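Local coordinates for protein putative fructosamine-3-kinase (Thermobifida fusca YX, PDB 3F7W) that is probably a kinase of the fructosamine kinase family, expected to transfer phosphate to sugar-modified amines, though its own substrate is not established, at residues 107-110 with 111-114; 161-164 with 165-169; 268-271 with 272-276. All coordinates share one frame; numbering follows the deposited sequence.

Overall arrangement
The three contacts come in series along the chain, all within the part that belongs to the fructosamine kinase family. Contact 1 lies in the last two turns of helix 99-114 and is set apart, about 31 Å from contact 3 and 37 Å from contact 2, centre to centre, on the opposite side of the chain's centre. Contacts 2 and 3 are neighbours, their centres about 12 Å apart. Contact 2 opens helix 165-176 after the loop from helix 141-159, and contact 3 is the break between helices 251-270 and 275-286. A salt bridge from Asp167 to Arg275 ties these two helix starts together, so two turns distant in sequence are fastened together in the helical region.

Contact 1 of 3, residues 107-110 with 111-114; sequences HQLA and AMHL
Residues 107-114 run as continuous alpha-helix, with the amides of Ala111, Met112, His113 and Leu114 each bonded to the carbonyl four places back; the straightest link is His113 N to Leu109 O, 2.9 Å at 173°. Leu109 O also lies over one face of the His113 imidazole, 3.4 Å from His113 CG and offset toward the rim, so one carbonyl meets both the amide and the ring of His113. The ring gets there because CG stands anti to the carbonyl carbon (chi1 -73°), beside its own backbone N and thus back over the preceding turn. One position earlier, Met112, present as selenomethionine, sends CG anti to the backbone N and then bends at chi3 (86°). The bend brings Met112 CE to 3.7 Å from CD2 of Leu109, the two side chains lying alongside each other and pointing the same way. Leucine and methionine suit this buried flank, where Leu109 also packs on Leu226 of helix 219-229. Ala110 is small enough to let helix 234-244 come close, through Tyr241 and Val244, while CB of Leu114 lies 3.4 Å from Ala110 O. Both nitrogens of the buried His113 have partners: ND1 is hydrogen-bonded to Tyr241 OH and NE2 to Asp222 OD2. With the ring held from both nitrogens and Leu109 O over a face, rotation about chi2 is probably restricted, and this histidine joins the end of its helix to helices 219-229 and 234-244 through polar as well as apolar contacts.

Contact 2 of 3, residues 161-164 with 165-169; sequences GALT and PGDVR
Thr164 and Asp167 form a capping box at the start of helix 165-176, each side chain taking up a backbone N-H of the other residue. The turn follows a Schellman motif in which Gly161, with the positive phi that glycine readily adopts, ends the preceding helix. Asp167 can be followed outward. Asp167 CB sits 3.3 Å from Thr164 O, the carbonyl that also accepts from Val168 N in the first helical turn. CG stands anti to the carbonyl carbon (chi1 -65°), which swings the carboxylate back toward the N-cap, placing Asp167 CG 3.0 Å from Thr164 OG1. At the tip, Asp167 OD1 passes 3.2 Å from Thr164 OG1, at an angle too poor for a hydrogen bond. Asp167 OD2 accepts from Thr164 N at 2.9 Å; the bond is straight at the hydrogen (173°), but the donor comes from well above the carboxylate plane. OD2 also receives a salt bridge from Arg275 NE, so two donors grip one oxygen, and the positive charge probably stabilises the carboxylate as an anion. Beside it, CD2 of Leu163 lies 3.7 Å from Asp167 OD2; that leucine is buried against Leu154 of helix 141-159 and Leu264 of helix 251-270, a fitting place for a branched apolar chain. Pro165 suits the first helical position, where an amide N-H has no carbonyl of an earlier turn to meet. Were Asp167 replaced by an alanine, Thr164 N would probably lose its acceptor and Arg275 this counter-charge, leaving the cap freer to shift. Thr164 completes the box: its short hydroxyl arm, with chi1 at 62°, lets Thr164 OG1 accept from Asp167 N at 3.0 Å.

Contact 3 of 3, residues 268-271 with 272-276; sequences CLFG and AAYRT
Phe270 and Tyr274 both carry CG anti to the carbonyl carbon, with chi1 at -56° and -55°, and across the sharp turn between them this sets the tyrosine ring against the base of the phenylalanine. The touch is made by Tyr274 CE2, which comes 3.4 Å from Phe270 CB, while Tyr274 CD2 stands 4.0 Å from Phe270 CB. The side chains cross at an angle, so this is an apolar contact of a ring carbon with a methylene; the two rings do not stack. The phenylalanine ring leads away from the turn, one face lying over CB of its helix neighbour Leu269. Gly271 O approaches the edge of the Tyr274 ring in its plane, 3.7 Å from Tyr274 CD2. Glycine suits this turn: with its positive phi and extended psi, a side chain would collide with Ala272 N and with the preceding carbonyl oxygen. The two small alanines that follow fit the short 3-10 turn 272-274, and Arg275 N bonds to Ala272 O at 2.8 Å as the next helix begins. The aromatic pair lies at the surface, at the junction of helices 251-270 and 275-286. Deeper in, Cys268 packs on helix 141-159 and on strand 131-133, while the extended Arg275 reaches the start of helix 165-176, where its salt bridge lies, and rests on Leu163.

Contact 1 of 3, residues 107-110 with 111-114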
loop_
_atom_site.group_PDB
_atom_site.type_symbol
_atom_site.label_atom_id
_atom_site.label_comp_id
_atom_site.label_asym_id
_atom_site.label_seq_id
_atom_site.Cartn_x
_atom_site.Cartn_y
_atom_site.Cartn_z
ATOM N N HIS A 107 -0.944 17.284 -2.721
ATOM C CA HIS A 107 -0.896 17.452 -4.174
ATOM C C HIS A 107 -0.257 16.255 -4.896
ATOM O O HIS A 107 -0.721 15.838 -5.960
ATOM C CB HIS A 107 -0.125 18.723 -4.522
ATOM C CG HIS A 107 -0.818 19.994 -4.119
ATOM N ND1 HIS A 107 -0.160 21.208 -4.074
ATOM C CD2 HIS A 107 -2.108 20.255 -3.788
ATOM C CE1 HIS A 107 -1.015 22.155 -3.721
ATOM N NE2 HIS A 107 -2.202 21.604 -3.534
ATOM N N GLN A 108 0.845 15.750 -4.348
ATOM C CA GLN A 108 1.535 14.597 -4.888
ATOM C C GLN A 108 0.612 13.396 -4.993
ATOM O O GLN A 108 0.598 12.696 -6.013
ATOM C CB GLN A 108 2.746 14.213 -4.027
ATOM C CG GLN A 108 3.920 15.192 -3.999
ATOM C CD GLN A 108 5.028 14.701 -3.109
ATOM O OE1 GLN A 108 4.949 14.801 -1.855
ATOM N NE2 GLN A 108 6.042 14.070 -3.727
ATOM N N LEU A 109 -0.121 13.127 -3.923
ATOM C CA LEU A 109 -1.046 11.993 -3.906
ATOM C C LEU A 109 -2.195 12.137 -4.895
ATOM O O LEU A 109 -2.605 11.162 -5.517
ATOM C CB LEU A 109 -1.636 11.802 -2.492
ATOM C CG LEU A 109 -0.839 11.103 -1.393
ATOM C CD1 LEU A 109 -1.726 11.097 -0.099
ATOM C CD2 LEU A 109 -0.414 9.686 -1.789
ATOM N N ALA A 110 -2.763 13.339 -4.996
ATOM C CA ALA A 110 -3.806 13.602 -5.968
ATOM C C ALA A 110 -3.328 13.293 -7.397
ATOM O O ALA A 110 -4.044 12.665 -8.158
ATOM C CB ALA A 110 -4.312 15.087 -5.856
ATOM N N ALA A 111 -2.134 13.750 -7.765
ATOM C CA ALA A 111 -1.623 13.525 -9.126
ATOM C C ALA A 111 -1.367 12.025 -9.364
ATOM O O ALA A 111 -1.630 11.504 -10.442
ATOM C CB ALA A 111 -0.347 14.328 -9.363
HETATM N N MSE A 112 -0.875 11.357 -8.325
HETATM C CA MSE A 112 -0.611 9.922 -8.357
HETATM C C MSE A 112 -1.923 9.184 -8.640
HETATM O O MSE A 112 -1.992 8.409 -9.593
HETATM C CB MSE A 112 -0.022 9.408 -7.031
HETATM C CG MSE A 112 0.246 7.908 -7.010
HETATM SE SE MSE A 112 0.994 7.377 -5.309
HETATM C CE MSE A 112 -0.743 7.154 -4.441
ATOM N N HIS A 113 -2.945 9.441 -7.836
ATOM C CA HIS A 113 -4.250 8.795 -8.022
ATOM C C HIS A 113 -4.869 9.066 -9.402
ATOM O O HIS A 113 -5.385 8.153 -10.060
ATOM C CB HIS A 113 -5.230 9.261 -6.963
ATOM C CG HIS A 113 -4.962 8.710 -5.598
ATOM N ND1 HIS A 113 -5.534 9.237 -4.466
ATOM C CD2 HIS A 113 -4.211 7.658 -5.189
ATOM C CE1 HIS A 113 -5.165 8.525 -3.419
ATOM N NE2 HIS A 113 -4.326 7.585 -3.824
ATOM N N LEU A 114 -4.813 10.320 -9.830
ATOM C CA LEU A 114 -5.482 10.751 -11.065
ATOM C C LEU A 114 -4.759 10.369 -12.360
ATOM O O LEU A 114 -5.289 10.585 -13.453
ATOM C CB LEU A 114 -5.796 12.251 -10.993
ATOM C CG LEU A 114 -7.178 12.579 -10.374
ATOM C CD1 LEU A 114 -7.456 11.862 -9.040
ATOM C CD2 LEU A 114 -7.306 14.060 -10.180
#

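Contact 2 of 3, residues 161-164 with 165-169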
loop_
_atom_site.group_PDB
_atom_site.type_symbol
_atom_site.label_atom_id
_atom_site.label_comp_id
_atom_site.label_asym_id
_atom_site.label_seq_id
_atom_site.Cartn_x
_atom_site.Cartn_y
_atom_site.Cartn_z
ATOM N N GLY A 161 -9.902 -18.829 13.127
ATOM C CA GLY A 161 -10.604 -18.665 14.387
ATOM C C GLY A 161 -10.382 -17.318 15.036
ATOM O O GLY A 161 -10.689 -17.162 16.225
ATOM N N ALA A 162 -9.909 -16.336 14.263
ATOM C CA ALA A 162 -9.723 -14.971 14.740
ATOM C C ALA A 162 -11.034 -14.199 14.733
ATOM O O ALA A 162 -11.184 -13.215 15.463
ATOM C CB ALA A 162 -8.684 -14.239 13.894
ATOM N N LEU A 163 -11.978 -14.646 13.911
ATOM C CA LEU A 163 -13.289 -14.017 13.814
ATOM C C LEU A 163 -14.363 -15.076 14.056
ATOM O O LEU A 163 -14.213 -16.225 13.633
ATOM C CB LEU A 163 -13.488 -13.369 12.446
ATOM C CG LEU A 163 -12.601 -12.181 12.057
ATOM C CD1 LEU A 163 -12.946 -11.686 10.664
ATOM C CD2 LEU A 163 -12.701 -11.047 13.094
ATOM N N THR A 164 -15.442 -14.673 14.730
ATOM C CA THR A 164 -16.556 -15.579 15.064
ATOM C C THR A 164 -17.569 -15.614 13.923
ATOM O O THR A 164 -17.567 -14.730 13.061
ATOM C CB THR A 164 -17.321 -15.092 16.308
ATOM O OG1 THR A 164 -17.892 -13.805 16.031
ATOM C CG2 THR A 164 -16.398 -14.993 17.526
ATOM N N PRO A 165 -18.468 -16.608 13.924
ATOM C CA PRO A 165 -19.533 -16.596 12.908
ATOM C C PRO A 165 -20.397 -15.308 12.905
ATOM O O PRO A 165 -20.833 -14.856 11.844
ATOM C CB PRO A 165 -20.360 -17.833 13.258
ATOM C CG PRO A 165 -19.405 -18.726 14.017
ATOM C CD PRO A 165 -18.553 -17.793 14.800
ATOM N N GLY A 166 -20.594 -14.718 14.077
ATOM C CA GLY A 166 -21.295 -13.432 14.225
ATOM C C GLY A 166 -20.528 -12.268 13.616
ATOM O O GLY A 166 -21.117 -11.403 12.978
ATOM N N ASP A 167 -19.214 -12.255 13.812
ATOM C CA ASP A 167 -18.325 -11.289 13.132
ATOM C C ASP A 167 -18.451 -11.397 11.618
ATOM O O ASP A 167 -18.625 -10.407 10.931
ATOM C CB ASP A 167 -16.860 -11.550 13.480
ATOM C CG ASP A 167 -16.533 -11.331 14.941
ATOM O OD1 ASP A 167 -17.291 -10.644 15.674
ATOM O OD2 ASP A 167 -15.488 -11.874 15.356
ATOM N N VAL A 168 -18.397 -12.625 11.111
ATOM C CA VAL A 168 -18.541 -12.880 9.676
ATOM C C VAL A 168 -19.891 -12.405 9.152
ATOM O O VAL A 168 -19.961 -11.746 8.127
ATOM C CB VAL A 168 -18.361 -14.380 9.355
ATOM C CG1 VAL A 168 -18.775 -14.686 7.897
ATOM C CG2 VAL A 168 -16.904 -14.800 9.628
ATOM N N ARG A 169 -20.964 -12.735 9.866
ATOM C CA ARG A 169 -22.288 -12.256 9.484
ATOM C C ARG A 169 -22.383 -10.729 9.469
ATOM O O ARG A 169 -23.012 -10.161 8.567
ATOM C CB ARG A 169 -23.352 -12.867 10.372
ATOM C CG ARG A 169 -23.785 -14.252 9.883
ATOM C CD ARG A 169 -25.052 -14.770 10.594
ATOM N NE ARG A 169 -24.867 -14.909 12.041
ATOM C CZ ARG A 169 -24.314 -15.958 12.657
ATOM N NH1 ARG A 169 -23.867 -17.013 11.969
ATOM N NH2 ARG A 169 -24.203 -15.946 13.981
#

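Contact 3 of 3, residues 268-271 with 272-276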
loop_
_atom_site.group_PDB
_atom_site.type_symbol
_atom_site.label_atom_id
_atom_site.label_comp_id
_atom_site.label_asym_id
_atom_site.label_seq_id
_atom_site.Cartn_x
_atom_site.Cartn_y
_atom_site.Cartn_z
ATOM N N CYS A 268 -5.878 -11.067 9.803
ATOM C CA CYS A 268 -5.211 -12.245 9.214
ATOM C C CYS A 268 -3.755 -12.386 9.600
ATOM O O CYS A 268 -3.330 -13.461 9.985
ATOM C CB CYS A 268 -5.322 -12.244 7.697
ATOM S SG CYS A 268 -6.978 -12.678 7.118
ATOM N N LEU A 269 -3.007 -11.295 9.480
ATOM C CA LEU A 269 -1.565 -11.288 9.667
ATOM C C LEU A 269 -1.128 -11.221 11.113
ATOM O O LEU A 269 -0.108 -11.820 11.463
ATOM C CB LEU A 269 -0.933 -10.124 8.901
ATOM C CG LEU A 269 -0.881 -10.223 7.390
ATOM C CD1 LEU A 269 -0.273 -8.919 6.844
ATOM C CD2 LEU A 269 -0.108 -11.467 6.947
ATOM N N PHE A 270 -1.888 -10.521 11.955
ATOM C CA PHE A 270 -1.418 -10.157 13.300
ATOM C C PHE A 270 -2.330 -10.617 14.419
ATOM O O PHE A 270 -1.955 -10.529 15.587
ATOM C CB PHE A 270 -1.153 -8.639 13.372
ATOM C CG PHE A 270 -0.179 -8.167 12.318
ATOM C CD1 PHE A 270 1.129 -8.605 12.355
ATOM C CD2 PHE A 270 -0.581 -7.356 11.253
ATOM C CE1 PHE A 270 2.026 -8.242 11.389
ATOM C CE2 PHE A 270 0.311 -6.992 10.280
ATOM C CZ PHE A 270 1.651 -7.443 10.359
ATOM N N GLY A 271 -3.534 -11.081 14.081
ATOM C CA GLY A 271 -4.400 -11.745 15.024
ATOM C C GLY A 271 -5.434 -10.870 15.706
ATOM O O GLY A 271 -5.837 -9.825 15.196
ATOM N N ALA A 272 -5.821 -11.322 16.889
ATOM C CA ALA A 272 -6.929 -10.769 17.672
ATOM C C ALA A 272 -6.865 -9.268 17.978
ATOM O O ALA A 272 -7.916 -8.623 18.111
ATOM C CB ALA A 272 -7.051 -11.554 18.984
ATOM N N ALA A 273 -5.657 -8.712 18.076
ATOM C CA ALA A 273 -5.483 -7.302 18.469
ATOM C C ALA A 273 -6.445 -6.363 17.742
ATOM O O ALA A 273 -6.974 -5.416 18.331
ATOM C CB ALA A 273 -4.034 -6.847 18.231
ATOM N N TYR A 274 -6.698 -6.678 16.475
ATOM C CA TYR A 274 -7.455 -5.826 15.578
ATOM C C TYR A 274 -8.904 -6.240 15.400
ATOM O O TYR A 274 -9.618 -5.587 14.664
ATOM C CB TYR A 274 -6.800 -5.864 14.200
ATOM C CG TYR A 274 -5.352 -5.504 14.266
ATOM C CD1 TYR A 274 -4.967 -4.161 14.166
ATOM C CD2 TYR A 274 -4.364 -6.479 14.513
ATOM C CE1 TYR A 274 -3.648 -3.784 14.250
ATOM C CE2 TYR A 274 -3.017 -6.095 14.607
ATOM C CZ TYR A 274 -2.674 -4.744 14.458
ATOM O OH TYR A 274 -1.373 -4.319 14.557
ATOM N N ARG A 275 -9.329 -7.307 16.060
ATOM C CA ARG A 275 -10.712 -7.762 15.942
ATOM C C ARG A 275 -11.734 -6.714 16.361
ATOM O O ARG A 275 -12.682 -6.435 15.617
ATOM C CB ARG A 275 -10.940 -9.048 16.739
ATOM C CG ARG A 275 -12.391 -9.525 16.689
ATOM C CD ARG A 275 -12.681 -10.693 17.601
ATOM N NE ARG A 275 -14.119 -10.948 17.635
ATOM C CZ ARG A 275 -14.984 -10.329 18.439
ATOM N NH1 ARG A 275 -14.575 -9.434 19.331
ATOM N NH2 ARG A 275 -16.273 -10.615 18.358
ATOM N N THR A 276 -11.600 -6.159 17.563
ATOM C CA THR A 276 -12.632 -5.224 18.009
ATOM C C THR A 276 -12.709 -3.995 17.074
ATOM O O THR A 276 -13.801 -3.504 16.777
ATOM C CB THR A 276 -12.493 -4.818 19.497
ATOM O OG1 THR A 276 -11.252 -4.146 19.687
ATOM C CG2 THR A 276 -12.538 -6.051 20.385
#